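Local coordinates for protein YiiM (Escherichia coli, PDB 1O65) that probably acts as a molybdenum-dependent oxidoreductase of the MOSC family, working on nitrogenous compounds, though its function has not been firmly established, at residues Arg74-Tyr79 with Leu105-Val110; Ala93-Glu98 with Tyr137-Ser142; Ile189-Pro194 with Glu227-Arg232; Arg202-Ala207 with Ser212-Met217. All coordinates share one frame; numbering follows the deposited sequence.

Contact 1. Residues Arg74-Tyr79 with Leu105-Val110; sequences REHYLY and LTESNV
Within the MOSC domain, the start of helix 75-83 is tied to the loop following strand 100-102 by a histidine-carboxylate hydrogen bond between His-76 and Glu-107. The two side chains come from opposite directions, with ring and carboxylate planes only 19° apart. NE2 of His-76 donates to OE2 of Glu-107 at 2.9 Å, with an N-H...O angle of 160°, meeting the syn lone pair; OE1 takes a weak second bond from the same NE2. The Glu-107 chain bends at chi2 (81°), turning its carboxylate back toward the ring. Backbone N of Gly-155 also donates to OE2, and an alanine in place of Glu-107 would probably leave both that amide and the imidazole N-H without their acceptor. Alongside, water 1 accepts from Leu-105 N (2.9 Å) and lies 2.7 Å from Glu-75 OE1, to which it can donate, while Glu-75 OE2 accepts from Gly-104 N. With a further weak bond from Val-154 N to OE2, these donors and the near-coplanar pairing should restrict rotation of this buried carboxylate.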
loop_
_atom_site.group_PDB
_atom_site.type_symbol
_atom_site.label_atom_id
_atom_site.label_comp_id
_atom_site.label_asym_id
_atom_site.label_seq_id
_atom_site.Cartn_x
_atom_site.Cartn_y
_atom_site.Cartn_z
ATOM N N ARG A 74 -2.902 -6.269 -9.151
ATOM C CA ARG A 74 -3.003 -6.301 -10.613
ATOM C C ARG A 74 -4.436 -6.013 -11.066
ATOM O O ARG A 74 -4.596 -5.542 -12.205
ATOM C CB ARG A 74 -2.555 -7.624 -11.237
ATOM C CG ARG A 74 -1.049 -7.863 -11.173
ATOM C CD ARG A 74 -0.607 -8.998 -12.102
ATOM N NE ARG A 74 -0.947 -10.282 -11.517
ATOM C CZ ARG A 74 -0.386 -11.059 -10.630
ATOM N NH1 ARG A 74 0.757 -10.769 -10.022
ATOM N NH2 ARG A 74 -0.955 -12.234 -10.295
ATOM N N GLU A 75 -5.474 -6.309 -10.283
ATOM C CA GLU A 75 -6.835 -5.947 -10.700
ATOM C C GLU A 75 -6.918 -4.496 -11.189
ATOM O O GLU A 75 -7.586 -4.225 -12.195
ATOM C CB GLU A 75 -7.819 -6.140 -9.549
ATOM C CG GLU A 75 -8.099 -7.545 -9.089
ATOM C CD GLU A 75 -7.115 -8.225 -8.173
ATOM O OE1 GLU A 75 -5.952 -7.785 -8.008
ATOM O OE2 GLU A 75 -7.492 -9.293 -7.588
ATOM N N HIS A 76 -6.190 -3.533 -10.601
ATOM C CA HIS A 76 -6.305 -2.147 -11.001
ATOM C C HIS A 76 -5.773 -1.829 -12.378
ATOM O O HIS A 76 -6.131 -0.775 -12.918
ATOM C CB HIS A 76 -5.676 -1.181 -9.988
ATOM C CG HIS A 76 -6.185 -1.315 -8.593
ATOM N ND1 HIS A 76 -7.474 -1.703 -8.308
ATOM C CD2 HIS A 76 -5.572 -1.114 -7.405
ATOM C CE1 HIS A 76 -7.626 -1.780 -6.998
ATOM N NE2 HIS A 76 -6.481 -1.399 -6.431
ATOM N N TYR A 77 -4.875 -2.618 -12.942
ATOM C CA TYR A 77 -4.370 -2.367 -14.292
ATOM C C TYR A 77 -5.497 -2.535 -15.306
ATOM O O TYR A 77 -5.566 -1.791 -16.300
ATOM C CB TYR A 77 -3.172 -3.271 -14.628
ATOM C CG TYR A 77 -1.932 -2.884 -13.836
ATOM C CD1 TYR A 77 -1.480 -1.576 -13.845
ATOM C CD2 TYR A 77 -1.265 -3.810 -13.026
ATOM C CE1 TYR A 77 -0.355 -1.208 -13.133
ATOM C CE2 TYR A 77 -0.154 -3.443 -12.292
ATOM C CZ TYR A 77 0.300 -2.140 -12.353
ATOM O OH TYR A 77 1.398 -1.748 -11.641
ATOM N N LEU A 78 -6.369 -3.525 -15.093
ATOM C CA LEU A 78 -7.534 -3.675 -15.973
ATOM C C LEU A 78 -8.295 -2.342 -16.004
ATOM O O LEU A 78 -8.570 -1.776 -17.064
ATOM C CB LEU A 78 -8.477 -4.760 -15.452
ATOM C CG LEU A 78 -7.891 -6.182 -15.413
ATOM C CD1 LEU A 78 -8.849 -7.118 -14.674
ATOM C CD2 LEU A 78 -7.628 -6.679 -16.834
ATOM N N TYR A 79 -8.637 -1.818 -14.823
ATOM C CA TYR A 79 -9.323 -0.540 -14.762
ATOM C C TYR A 79 -8.543 0.569 -15.463
ATOM O O TYR A 79 -9.115 1.346 -16.240
ATOM C CB TYR A 79 -9.618 -0.154 -13.311
ATOM C CG TYR A 79 -10.219 1.242 -13.192
ATOM C CD1 TYR A 79 -11.576 1.458 -13.300
ATOM C CD2 TYR A 79 -9.400 2.335 -12.978
ATOM C CE1 TYR A 79 -12.099 2.737 -13.202
ATOM C CE2 TYR A 79 -9.915 3.605 -12.859
ATOM C CZ TYR A 79 -11.260 3.809 -12.982
ATOM O OH TYR A 79 -11.762 5.090 -12.877
ATOM N N LEU A 105 -6.191 -9.806 -3.836
ATOM C CA LEU A 105 -6.055 -8.922 -2.688
ATOM C C LEU A 105 -6.298 -7.476 -3.093
ATOM O O LEU A 105 -5.583 -6.917 -3.943
ATOM C CB LEU A 105 -4.681 -9.059 -2.038
ATOM C CG LEU A 105 -4.412 -10.344 -1.258
ATOM C CD1 LEU A 105 -2.963 -10.414 -0.805
ATOM C CD2 LEU A 105 -5.314 -10.448 -0.043
ATOM N N THR A 106 -7.319 -6.841 -2.518
ATOM C CA THR A 106 -7.640 -5.464 -2.853
ATOM C C THR A 106 -7.835 -4.624 -1.600
ATOM O O THR A 106 -7.815 -5.115 -0.469
ATOM C CB THR A 106 -8.921 -5.342 -3.705
ATOM O OG1 THR A 106 -10.034 -5.724 -2.878
ATOM C CG2 THR A 106 -8.915 -6.201 -4.959
ATOM N N GLU A 107 -8.055 -3.304 -1.778
ATOM C CA GLU A 107 -8.298 -2.429 -0.646
ATOM C C GLU A 107 -9.515 -2.871 0.164
ATOM O O GLU A 107 -9.568 -2.613 1.384
ATOM C CB GLU A 107 -8.522 -0.971 -1.112
ATOM C CG GLU A 107 -7.250 -0.386 -1.736
ATOM C CD GLU A 107 -7.036 -0.802 -3.172
ATOM O OE1 GLU A 107 -7.949 -1.404 -3.832
ATOM O OE2 GLU A 107 -5.926 -0.568 -3.679
ATOM N N SER A 108 -10.522 -3.472 -0.489
ATOM C CA SER A 108 -11.702 -3.908 0.229
ATOM C C SER A 108 -11.558 -5.231 0.943
ATOM O O SER A 108 -12.475 -5.519 1.730
ATOM C CB SER A 108 -12.963 -3.891 -0.649
ATOM O OG SER A 108 -12.729 -4.478 -1.916
ATOM N N ASN A 109 -10.561 -6.065 0.717
ATOM C CA ASN A 109 -10.481 -7.291 1.521
ATOM C C ASN A 109 -9.137 -7.367 2.261
ATOM O O ASN A 109 -8.756 -8.430 2.766
ATOM C CB ASN A 109 -10.778 -8.551 0.729
ATOM C CG ASN A 109 -9.727 -8.908 -0.271
ATOM O OD1 ASN A 109 -9.008 -7.999 -0.709
ATOM N ND2 ASN A 109 -9.583 -10.180 -0.656
ATOM N N VAL A 110 -8.353 -6.295 2.210
ATOM C CA VAL A 110 -7.107 -6.243 2.982
ATOM C C VAL A 110 -7.348 -5.285 4.156
ATOM O O VAL A 110 -7.827 -4.170 3.943
ATOM C CB VAL A 110 -5.906 -5.849 2.130
ATOM C CG1 VAL A 110 -4.668 -5.506 2.944
ATOM C CG2 VAL A 110 -5.548 -7.027 1.210
HETATM O O HOH W 1 -4.515 -8.555 -5.879
#

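Contact 2. Residues Ala93-Glu98 with Tyr137-Ser142; sequences APAFGE and YHFDIS
Phe-139, Ala-95 and Phe-96 form an apolar junction in the MOSC domain, where the type I beta turn Pro-94 to Gly-97 meets the chain around the end of helix 134-138. The Phe-139 ring reaches both turn residues. Phe-139 CE1 lies 3.4 Å from Ala-95 CB, and the methyl sits at the ring's edge, near its plane. CZ of Phe-139 stands over the centre of one face of the Phe-96 ring, 3.6 Å above the plane. The ring centroids are 4.7 Å apart and the planes inclined at 43°, an oblique pairing intermediate between a parallel stack and a T shape. With CG of Phe-96 beside its backbone N (chi1 -79°), the ring extends to Phe-139 although the side chain sets out away from the other segment. Tyr-72 stacks on Phe-96, and Phe-91 meets Phe-139, extending the aromatic cluster on both partners. Replacing Phe-96 by alanine removes the face under Phe-139 CZ, which would probably open a gap at that end of the ring and leave Tyr-72 without its stacking partner. The turn itself is closed by Gly-97 N donating to Pro-94 O at 2.8 Å. At the margin, His-138 CE1 lies 3.5 Å from the carbonyl O of Ala-95.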
loop_
_atom_site.group_PDB
_atom_site.type_symbol
_atom_site.label_atom_id
_atom_site.label_comp_id
_atom_site.label_asym_id
_atom_site.label_seq_id
_atom_site.Cartn_x
_atom_site.Cartn_y
_atom_site.Cartn_z
ATOM N N ALA A 93 2.452 -4.299 -14.199
ATOM C CA ALA A 93 3.339 -4.295 -13.031
ATOM C C ALA A 93 4.782 -4.204 -13.523
ATOM O O ALA A 93 5.098 -4.780 -14.565
ATOM C CB ALA A 93 3.082 -5.588 -12.262
ATOM N N PRO A 94 5.656 -3.462 -12.864
ATOM C CA PRO A 94 5.311 -2.710 -11.670
ATOM C C PRO A 94 5.277 -1.216 -11.918
ATOM O O PRO A 94 5.882 -0.418 -11.177
ATOM C CB PRO A 94 6.477 -3.073 -10.745
ATOM C CG PRO A 94 7.649 -3.053 -11.695
ATOM C CD PRO A 94 7.131 -3.623 -12.978
ATOM N N ALA A 95 4.444 -0.781 -12.866
ATOM C CA ALA A 95 4.361 0.622 -13.228
ATOM C C ALA A 95 4.108 1.538 -12.042
ATOM O O ALA A 95 4.554 2.684 -12.032
ATOM C CB ALA A 95 3.292 0.861 -14.283
ATOM N N PHE A 96 3.382 1.080 -11.024
ATOM C CA PHE A 96 3.109 1.945 -9.874
ATOM C C PHE A 96 4.199 1.907 -8.826
ATOM O O PHE A 96 3.993 2.482 -7.751
ATOM C CB PHE A 96 1.731 1.601 -9.269
ATOM C CG PHE A 96 0.600 2.213 -10.062
ATOM C CD1 PHE A 96 0.182 3.508 -9.819
ATOM C CD2 PHE A 96 -0.009 1.506 -11.083
ATOM C CE1 PHE A 96 -0.836 4.076 -10.562
ATOM C CE2 PHE A 96 -1.031 2.064 -11.835
ATOM C CZ PHE A 96 -1.447 3.348 -11.575
ATOM N N GLY A 97 5.334 1.284 -9.083
ATOM C CA GLY A 97 6.432 1.229 -8.133
ATOM C C GLY A 97 6.322 0.100 -7.110
ATOM O O GLY A 97 7.180 -0.030 -6.226
ATOM N N GLU A 98 5.378 -0.817 -7.249
ATOM C CA GLU A 98 5.210 -1.885 -6.290
ATOM C C GLU A 98 6.335 -2.897 -6.221
ATOM O O GLU A 98 7.054 -3.216 -7.165
ATOM C CB GLU A 98 3.892 -2.635 -6.573
ATOM C CG GLU A 98 3.878 -3.402 -7.878
ATOM C CD GLU A 98 3.259 -2.584 -8.996
ATOM O OE1 GLU A 98 3.531 -1.369 -9.052
ATOM O OE2 GLU A 98 2.493 -3.132 -9.813
ATOM N N TYR A 137 3.959 12.358 -13.951
ATOM C CA TYR A 137 4.976 12.458 -14.970
ATOM C C TYR A 137 5.473 11.082 -15.411
ATOM O O TYR A 137 6.052 10.949 -16.487
ATOM C CB TYR A 137 6.175 13.294 -14.494
ATOM C CG TYR A 137 5.809 14.621 -13.864
ATOM C CD1 TYR A 137 4.816 15.423 -14.413
ATOM C CD2 TYR A 137 6.460 15.085 -12.729
ATOM C CE1 TYR A 137 4.465 16.627 -13.841
ATOM C CE2 TYR A 137 6.127 16.298 -12.158
ATOM C CZ TYR A 137 5.124 17.058 -12.713
ATOM O OH TYR A 137 4.781 18.266 -12.145
ATOM N N HIS A 138 5.234 10.051 -14.610
ATOM C CA HIS A 138 5.698 8.710 -14.960
ATOM C C HIS A 138 4.809 8.056 -16.003
ATOM O O HIS A 138 5.269 7.360 -16.908
ATOM C CB HIS A 138 5.802 7.848 -13.703
ATOM C CG HIS A 138 6.370 6.486 -13.959
ATOM N ND1 HIS A 138 5.601 5.424 -14.374
ATOM C CD2 HIS A 138 7.636 6.021 -13.858
ATOM C CE1 HIS A 138 6.359 4.359 -14.515
ATOM N NE2 HIS A 138 7.604 4.693 -14.207
ATOM N N PHE A 139 3.506 8.273 -15.899
ATOM C CA PHE A 139 2.553 7.719 -16.852
ATOM C C PHE A 139 2.197 8.736 -17.930
ATOM O O PHE A 139 1.422 8.472 -18.842
ATOM C CB PHE A 139 1.259 7.320 -16.132
ATOM C CG PHE A 139 1.443 6.169 -15.187
ATOM C CD1 PHE A 139 1.583 4.887 -15.695
ATOM C CD2 PHE A 139 1.475 6.357 -13.820
ATOM C CE1 PHE A 139 1.755 3.816 -14.845
ATOM C CE2 PHE A 139 1.631 5.288 -12.962
ATOM C CZ PHE A 139 1.773 4.017 -13.476
ATOM N N ASP A 140 2.660 9.970 -17.723
ATOM C CA ASP A 140 2.395 11.079 -18.612
ATOM C C ASP A 140 0.896 11.371 -18.665
ATOM O O ASP A 140 0.313 11.656 -19.707
ATOM C CB ASP A 140 2.914 10.814 -20.028
ATOM C CG ASP A 140 3.364 12.128 -20.666
ATOM O OD1 ASP A 140 4.462 12.566 -20.253
ATOM O OD2 ASP A 140 2.640 12.677 -21.509
ATOM N N ILE A 141 0.252 11.166 -17.531
ATOM C CA ILE A 141 -1.169 11.435 -17.339
ATOM C C ILE A 141 -1.194 12.481 -16.212
ATOM O O ILE A 141 -0.882 12.195 -15.055
ATOM C CB ILE A 141 -1.972 10.193 -16.974
ATOM C CG1 ILE A 141 -2.038 9.223 -18.174
ATOM C CG2 ILE A 141 -3.404 10.574 -16.579
ATOM C CD1 ILE A 141 -2.489 7.821 -17.809
ATOM N N SER A 142 -1.510 13.702 -16.606
ATOM C CA SER A 142 -1.493 14.855 -15.740
ATOM C C SER A 142 -2.200 14.716 -14.412
ATOM O O SER A 142 -1.741 15.349 -13.442
ATOM C CB SER A 142 -1.999 16.093 -16.494
ATOM O OG SER A 142 -3.414 16.069 -16.609
#

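Contact 3. Residues Ile189-Pro194 with Glu227-Arg232; sequences IAWHMP and EDFSRR
The backbones stay well apart where the end of helix 183-191 meets the lead-in to helix 230-234: the CA atoms of Trp-191 and Phe-229 are 8.7 Å from each other, and side chains span the distance. Trp-191 and Phe-229 make a T-shaped (edge-to-face) pair, with the indole edge directed at the phenyl face. The five-membered ring and the phenyl centroid are 5.2 Å apart, and the planes stand at 87°. CD1 of Trp-191 does the touching, 3.7 Å above the phenyl plane and displaced toward its rim. On the helix backbone, the carbonyl O of Ala-190, which also accepts from Arg-220 NH2, lies 3.5 Å from Phe-229 CZ. Arg-232 reaches the same indole with its chain extended through chi1 and chi2 and then bent at chi3 (55°). Arg-232 NH2 comes to 3.4 Å from Trp-191 NE1, a meeting of two donors and hence no hydrogen bond; the guanidinium is instead held by Gln-149 OE1 at NH2 and Pro-131 O at NH1. Asp-228 caps the following helix, its OD2 accepting from Ser-230 N at 2.9 Å from above the carboxylate plane. Trp-191 also meets Trp-213 of helix 211-223 edge-to-face and touches Gln-149 of helix 144-151. The contact therefore joins the YiiM-like 3-alpha helix domain, which includes residues 189-194, to the last modelled helix, 230-234, with helices 211-223 and 144-151 as neighbours.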
loop_
_atom_site.group_PDB
_atom_site.type_symbol
_atom_site.label_atom_id
_atom_site.label_comp_id
_atom_site.label_asym_id
_atom_site.label_seq_id
_atom_site.Cartn_x
_atom_site.Cartn_y
_atom_site.Cartn_z
ATOM N N ILE A 189 -11.417 7.460 4.825
ATOM C CA ILE A 189 -11.330 8.303 6.002
ATOM C C ILE A 189 -10.281 9.396 5.771
ATOM O O ILE A 189 -10.414 10.525 6.249
ATOM C CB ILE A 189 -10.912 7.485 7.253
ATOM C CG1 ILE A 189 -12.020 6.506 7.638
ATOM C CG2 ILE A 189 -10.560 8.443 8.377
ATOM C CD1 ILE A 189 -11.702 5.519 8.740
ATOM N N ALA A 190 -9.178 9.073 5.125
ATOM C CA ALA A 190 -8.147 10.072 4.899
ATOM C C ALA A 190 -8.519 11.065 3.805
ATOM O O ALA A 190 -8.230 12.235 3.998
ATOM C CB ALA A 190 -6.815 9.446 4.463
ATOM N N TRP A 191 -9.112 10.576 2.703
ATOM C CA TRP A 191 -9.280 11.463 1.561
ATOM C C TRP A 191 -10.667 11.660 0.999
ATOM O O TRP A 191 -10.825 12.487 0.091
ATOM C CB TRP A 191 -8.396 10.897 0.419
ATOM C CG TRP A 191 -6.971 10.633 0.729
ATOM C CD1 TRP A 191 -6.080 11.519 1.277
ATOM C CD2 TRP A 191 -6.234 9.420 0.524
ATOM N NE1 TRP A 191 -4.858 10.928 1.395
ATOM C CE2 TRP A 191 -4.913 9.648 0.942
ATOM C CE3 TRP A 191 -6.559 8.170 -0.019
ATOM C CZ2 TRP A 191 -3.900 8.672 0.886
ATOM C CZ3 TRP A 191 -5.556 7.215 -0.075
ATOM C CH2 TRP A 191 -4.252 7.450 0.384
ATOM N N HIS A 192 -11.689 10.899 1.392
ATOM C CA HIS A 192 -13.001 11.081 0.785
ATOM C C HIS A 192 -14.030 11.714 1.697
ATOM O O HIS A 192 -14.892 12.457 1.223
ATOM C CB HIS A 192 -13.561 9.716 0.302
ATOM C CG HIS A 192 -12.720 9.009 -0.711
ATOM N ND1 HIS A 192 -12.855 7.673 -0.976
ATOM C CD2 HIS A 192 -11.701 9.419 -1.500
ATOM C CE1 HIS A 192 -11.996 7.289 -1.900
ATOM N NE2 HIS A 192 -11.264 8.350 -2.240
ATOM N N MET A 193 -14.035 11.401 2.992
ATOM C CA MET A 193 -15.051 11.962 3.859
ATOM C C MET A 193 -14.688 13.296 4.477
ATOM O O MET A 193 -13.525 13.696 4.571
ATOM C CB MET A 193 -15.478 11.000 4.950
ATOM C CG MET A 193 -14.470 10.058 5.534
ATOM S SD MET A 193 -14.827 9.657 7.274
ATOM C CE MET A 193 -14.016 11.020 8.086
ATOM N N PRO A 194 -15.743 14.025 4.859
ATOM C CA PRO A 194 -15.537 15.300 5.530
ATOM C C PRO A 194 -15.051 15.047 6.955
ATOM O O PRO A 194 -15.175 13.945 7.473
ATOM C CB PRO A 194 -16.889 15.991 5.517
ATOM C CG PRO A 194 -17.856 15.011 4.974
ATOM C CD PRO A 194 -17.080 13.958 4.218
ATOM N N GLU A 227 -5.723 18.501 6.718
ATOM C CA GLU A 227 -4.569 19.120 6.038
ATOM C C GLU A 227 -4.785 19.150 4.513
ATOM O O GLU A 227 -5.603 18.393 3.956
ATOM C CB GLU A 227 -3.287 18.351 6.392
ATOM C CG GLU A 227 -3.132 17.048 5.601
ATOM C CD GLU A 227 -4.090 15.953 6.066
ATOM O OE1 GLU A 227 -4.667 16.013 7.172
ATOM O OE2 GLU A 227 -4.348 15.007 5.308
ATOM N N ASP A 228 -4.026 20.000 3.833
ATOM C CA ASP A 228 -4.083 20.205 2.391
ATOM C C ASP A 228 -3.406 19.125 1.567
ATOM O O ASP A 228 -2.308 18.644 1.904
ATOM C CB ASP A 228 -3.405 21.552 2.032
ATOM C CG ASP A 228 -3.845 22.008 0.652
ATOM O OD1 ASP A 228 -4.992 22.506 0.549
ATOM O OD2 ASP A 228 -3.074 21.869 -0.313
ATOM N N PHE A 229 -4.006 18.751 0.456
ATOM C CA PHE A 229 -3.473 17.695 -0.400
ATOM C C PHE A 229 -2.858 18.224 -1.705
ATOM O O PHE A 229 -2.236 17.422 -2.420
ATOM C CB PHE A 229 -4.571 16.715 -0.817
ATOM C CG PHE A 229 -5.459 16.141 0.229
ATOM C CD1 PHE A 229 -5.004 15.845 1.492
ATOM C CD2 PHE A 229 -6.784 15.832 -0.074
ATOM C CE1 PHE A 229 -5.844 15.303 2.451
ATOM C CE2 PHE A 229 -7.625 15.276 0.873
ATOM C CZ PHE A 229 -7.169 15.009 2.139
ATOM N N SER A 230 -2.960 19.507 -1.976
ATOM C CA SER A 230 -2.502 20.082 -3.207
ATOM C C SER A 230 -1.069 19.809 -3.595
ATOM O O SER A 230 -0.869 19.424 -4.756
ATOM C CB SER A 230 -2.750 21.606 -3.269
ATOM O OG SER A 230 -4.161 21.817 -3.174
ATOM N N ARG A 231 -0.103 20.028 -2.714
ATOM C CA ARG A 231 1.280 19.789 -3.110
ATOM C C ARG A 231 1.556 18.322 -3.415
ATOM O O ARG A 231 2.236 18.020 -4.392
ATOM C CB ARG A 231 2.257 20.315 -2.054
ATOM C CG ARG A 231 2.223 21.825 -1.928
ATOM C CD ARG A 231 2.719 22.524 -3.169
ATOM N NE ARG A 231 3.023 23.926 -2.958
ATOM C CZ ARG A 231 2.236 24.854 -2.426
ATOM N NH1 ARG A 231 1.002 24.585 -2.006
ATOM N NH2 ARG A 231 2.695 26.103 -2.285
ATOM N N ARG A 232 1.074 17.432 -2.549
ATOM C CA ARG A 232 1.332 15.996 -2.754
ATOM C C ARG A 232 0.768 15.521 -4.077
ATOM O O ARG A 232 1.502 14.968 -4.878
ATOM C CB ARG A 232 0.769 15.184 -1.583
ATOM C CG ARG A 232 0.792 13.677 -1.782
ATOM C CD ARG A 232 0.384 12.988 -0.461
ATOM N NE ARG A 232 -0.920 13.498 0.013
ATOM C CZ ARG A 232 -2.059 13.018 -0.497
ATOM N NH1 ARG A 232 -2.024 12.075 -1.431
ATOM N NH2 ARG A 232 -3.237 13.480 -0.097
#

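Contact 4. Residues Arg202-Ala207 with Ser212-Met217; sequences RLLSAA and SWTRTM
Apolar contacts between Leu-203 or Leu-204 and Trp-213, Thr-214 or Met-217 make up most of this interface. Leu-203 CD2 is placed against two side chains at once: it lies at the edge of the Trp-213 ring, in its plane and 3.9 Å from CE3, and equally far from Met-217 CG. With CG of Leu-203 trans to the backbone N (chi1 179°), this branch extends toward helix 211-223, while Met-217 bends at chi2 (-63°) to bring SD and CE near the same methyl. Leu-204 uses its own CD2, which is 3.8 Å from Met-217 CB and 3.7 Å from Thr-214 CG2. Leu-204 CD2 also approaches the backbone, 3.3 Å from Thr-214 O.

The polar link is indirect. Water 2 donates to Leu-204 O at 2.9 Å and hydrogen-bonds to Thr-214 OG1 at 3.1 Å, bridging Leu-204 to the side of helix 211-223; Thr-214 OG1 is also bonded to Ser-210 O.

Ala-186 and Ala-190 of helix 183-191 pack against this layer, Ala-186 at Leu-203 and Ala-190 at Trp-213 and Met-217. Three consecutive helices thus share one apolar interior, the arrangement expected of a small three-helix unit, consistent with the YiiM-like 3-alpha helix domain.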
loop_
_atom_site.group_PDB
_atom_site.type_symbol
_atom_site.label_atom_id
_atom_site.label_comp_id
_atom_site.label_asym_id
_atom_site.label_seq_id
_atom_site.Cartn_x
_atom_site.Cartn_y
_atom_site.Cartn_z
ATOM N N ARG A 202 -11.313 6.149 15.213
ATOM C CA ARG A 202 -11.392 4.767 14.745
ATOM C C ARG A 202 -10.155 4.370 13.954
ATOM O O ARG A 202 -9.571 3.318 14.224
ATOM C CB ARG A 202 -12.709 4.595 14.004
ATOM C CG ARG A 202 -12.736 3.583 12.890
ATOM C CD ARG A 202 -14.229 3.293 12.558
ATOM N NE ARG A 202 -14.331 1.891 12.209
ATOM C CZ ARG A 202 -14.263 1.419 10.985
ATOM N NH1 ARG A 202 -14.105 2.324 10.009
ATOM N NH2 ARG A 202 -14.392 0.097 10.793
ATOM N N LEU A 203 -9.662 5.200 13.037
ATOM C CA LEU A 203 -8.484 4.872 12.253
ATOM C C LEU A 203 -7.251 4.792 13.135
ATOM O O LEU A 203 -6.419 3.878 12.994
ATOM C CB LEU A 203 -8.247 5.801 11.066
ATOM C CG LEU A 203 -6.988 5.518 10.219
ATOM C CD1 LEU A 203 -6.944 4.089 9.704
ATOM C CD2 LEU A 203 -6.943 6.470 9.018
ATOM N N LEU A 204 -7.129 5.656 14.118
ATOM C CA LEU A 204 -5.992 5.671 15.035
ATOM C C LEU A 204 -5.973 4.425 15.915
ATOM O O LEU A 204 -4.918 4.141 16.483
ATOM C CB LEU A 204 -5.968 6.908 15.917
ATOM C CG LEU A 204 -5.579 8.256 15.307
ATOM C CD1 LEU A 204 -6.077 9.392 16.191
ATOM C CD2 LEU A 204 -4.053 8.388 15.124
ATOM N N SER A 205 -7.050 3.656 16.001
ATOM C CA SER A 205 -7.172 2.457 16.798
ATOM C C SER A 205 -6.744 1.192 16.056
ATOM O O SER A 205 -6.582 0.127 16.652
ATOM C CB SER A 205 -8.654 2.274 17.250
ATOM O OG SER A 205 -8.982 3.407 18.094
ATOM N N ALA A 206 -6.657 1.258 14.746
ATOM C CA ALA A 206 -6.254 0.115 13.951
ATOM C C ALA A 206 -4.799 -0.241 14.234
ATOM O O ALA A 206 -3.864 0.558 14.047
ATOM C CB ALA A 206 -6.399 0.422 12.465
ATOM N N ALA A 207 -4.621 -1.495 14.623
ATOM C CA ALA A 207 -3.293 -2.021 14.876
ATOM C C ALA A 207 -2.385 -1.793 13.651
ATOM O O ALA A 207 -2.883 -1.679 12.534
ATOM C CB ALA A 207 -3.429 -3.525 15.139
ATOM N N SER A 212 3.499 7.924 10.468
ATOM C CA SER A 212 3.084 9.090 9.686
ATOM C C SER A 212 1.561 9.154 9.575
ATOM O O SER A 212 0.983 10.234 9.634
ATOM C CB SER A 212 3.759 9.056 8.322
ATOM O OG SER A 212 3.067 8.184 7.471
ATOM N N TRP A 213 0.858 8.033 9.425
ATOM C CA TRP A 213 -0.613 8.130 9.372
ATOM C C TRP A 213 -1.158 8.459 10.755
ATOM O O TRP A 213 -2.143 9.189 10.860
ATOM C CB TRP A 213 -1.226 6.878 8.746
ATOM C CG TRP A 213 -1.308 6.982 7.252
ATOM C CD1 TRP A 213 -0.266 7.210 6.401
ATOM C CD2 TRP A 213 -2.491 6.919 6.444
ATOM N NE1 TRP A 213 -0.733 7.269 5.113
ATOM C CE2 TRP A 213 -2.084 7.101 5.104
ATOM C CE3 TRP A 213 -3.843 6.739 6.722
ATOM C CZ2 TRP A 213 -2.976 7.087 4.034
ATOM C CZ3 TRP A 213 -4.739 6.718 5.658
ATOM C CH2 TRP A 213 -4.309 6.891 4.333
ATOM N N THR A 214 -0.535 7.958 11.822
ATOM C CA THR A 214 -0.947 8.287 13.185
ATOM C C THR A 214 -0.845 9.793 13.424
ATOM O O THR A 214 -1.737 10.460 13.948
ATOM C CB THR A 214 -0.045 7.549 14.199
ATOM O OG1 THR A 214 -0.273 6.127 14.041
ATOM C CG2 THR A 214 -0.360 7.979 15.616
ATOM N N ARG A 215 0.292 10.347 12.995
ATOM C CA ARG A 215 0.567 11.768 13.076
ATOM C C ARG A 215 -0.471 12.588 12.330
ATOM O O ARG A 215 -1.108 13.475 12.909
ATOM C CB ARG A 215 1.976 12.033 12.502
ATOM C CG ARG A 215 2.352 13.498 12.507
ATOM C CD ARG A 215 3.674 13.754 11.827
ATOM N NE ARG A 215 4.244 15.019 12.150
ATOM C CZ ARG A 215 3.862 16.260 12.034
ATOM N NH1 ARG A 215 2.683 16.581 11.504
ATOM N NH2 ARG A 215 4.691 17.227 12.463
ATOM N N THR A 216 -0.726 12.277 11.060
ATOM C CA THR A 216 -1.718 13.033 10.289
ATOM C C THR A 216 -3.081 13.010 10.975
ATOM O O THR A 216 -3.756 14.030 11.137
ATOM C CB THR A 216 -1.885 12.429 8.889
ATOM O OG1 THR A 216 -0.616 12.481 8.236
ATOM C CG2 THR A 216 -2.937 13.157 8.064
ATOM N N MET A 217 -3.495 11.788 11.337
ATOM C CA MET A 217 -4.820 11.673 11.961
ATOM C C MET A 217 -4.826 12.375 13.291
ATOM O O MET A 217 -5.768 13.128 13.545
ATOM C CB MET A 217 -5.325 10.237 12.015
ATOM C CG MET A 217 -5.427 9.647 10.615
ATOM S SD MET A 217 -6.625 10.546 9.602
ATOM C CE MET A 217 -5.991 10.232 7.964
HETATM O O HOH W 2 -2.040 4.500 16.077
#

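Overall arrangement
Contacts 1 and 2 both lie in the MOSC domain, and their segments alternate along the chain. Their centres are about 16 Å apart, yet they touch directly: Tyr-77 OH is 2.5 Å from Glu-98 OE2, a probable hydrogen bond, and Tyr-77 CE1 packs 3.4 Å from Phe-96 CD2. Contact 4 is nested within the loop closed by contact 3, with centres about 14 Å apart; they meet where Trp-191 CZ2 lies 3.6 Å from Trp-213 CZ2. The two pairs do not touch each other. Nearest atoms of contacts 1 and 3, and of 2 and 3, remain about 8 Å apart, whereas contacts 2 and 4 lie on opposite sides of the chain's centre, their centres about 27 Å apart.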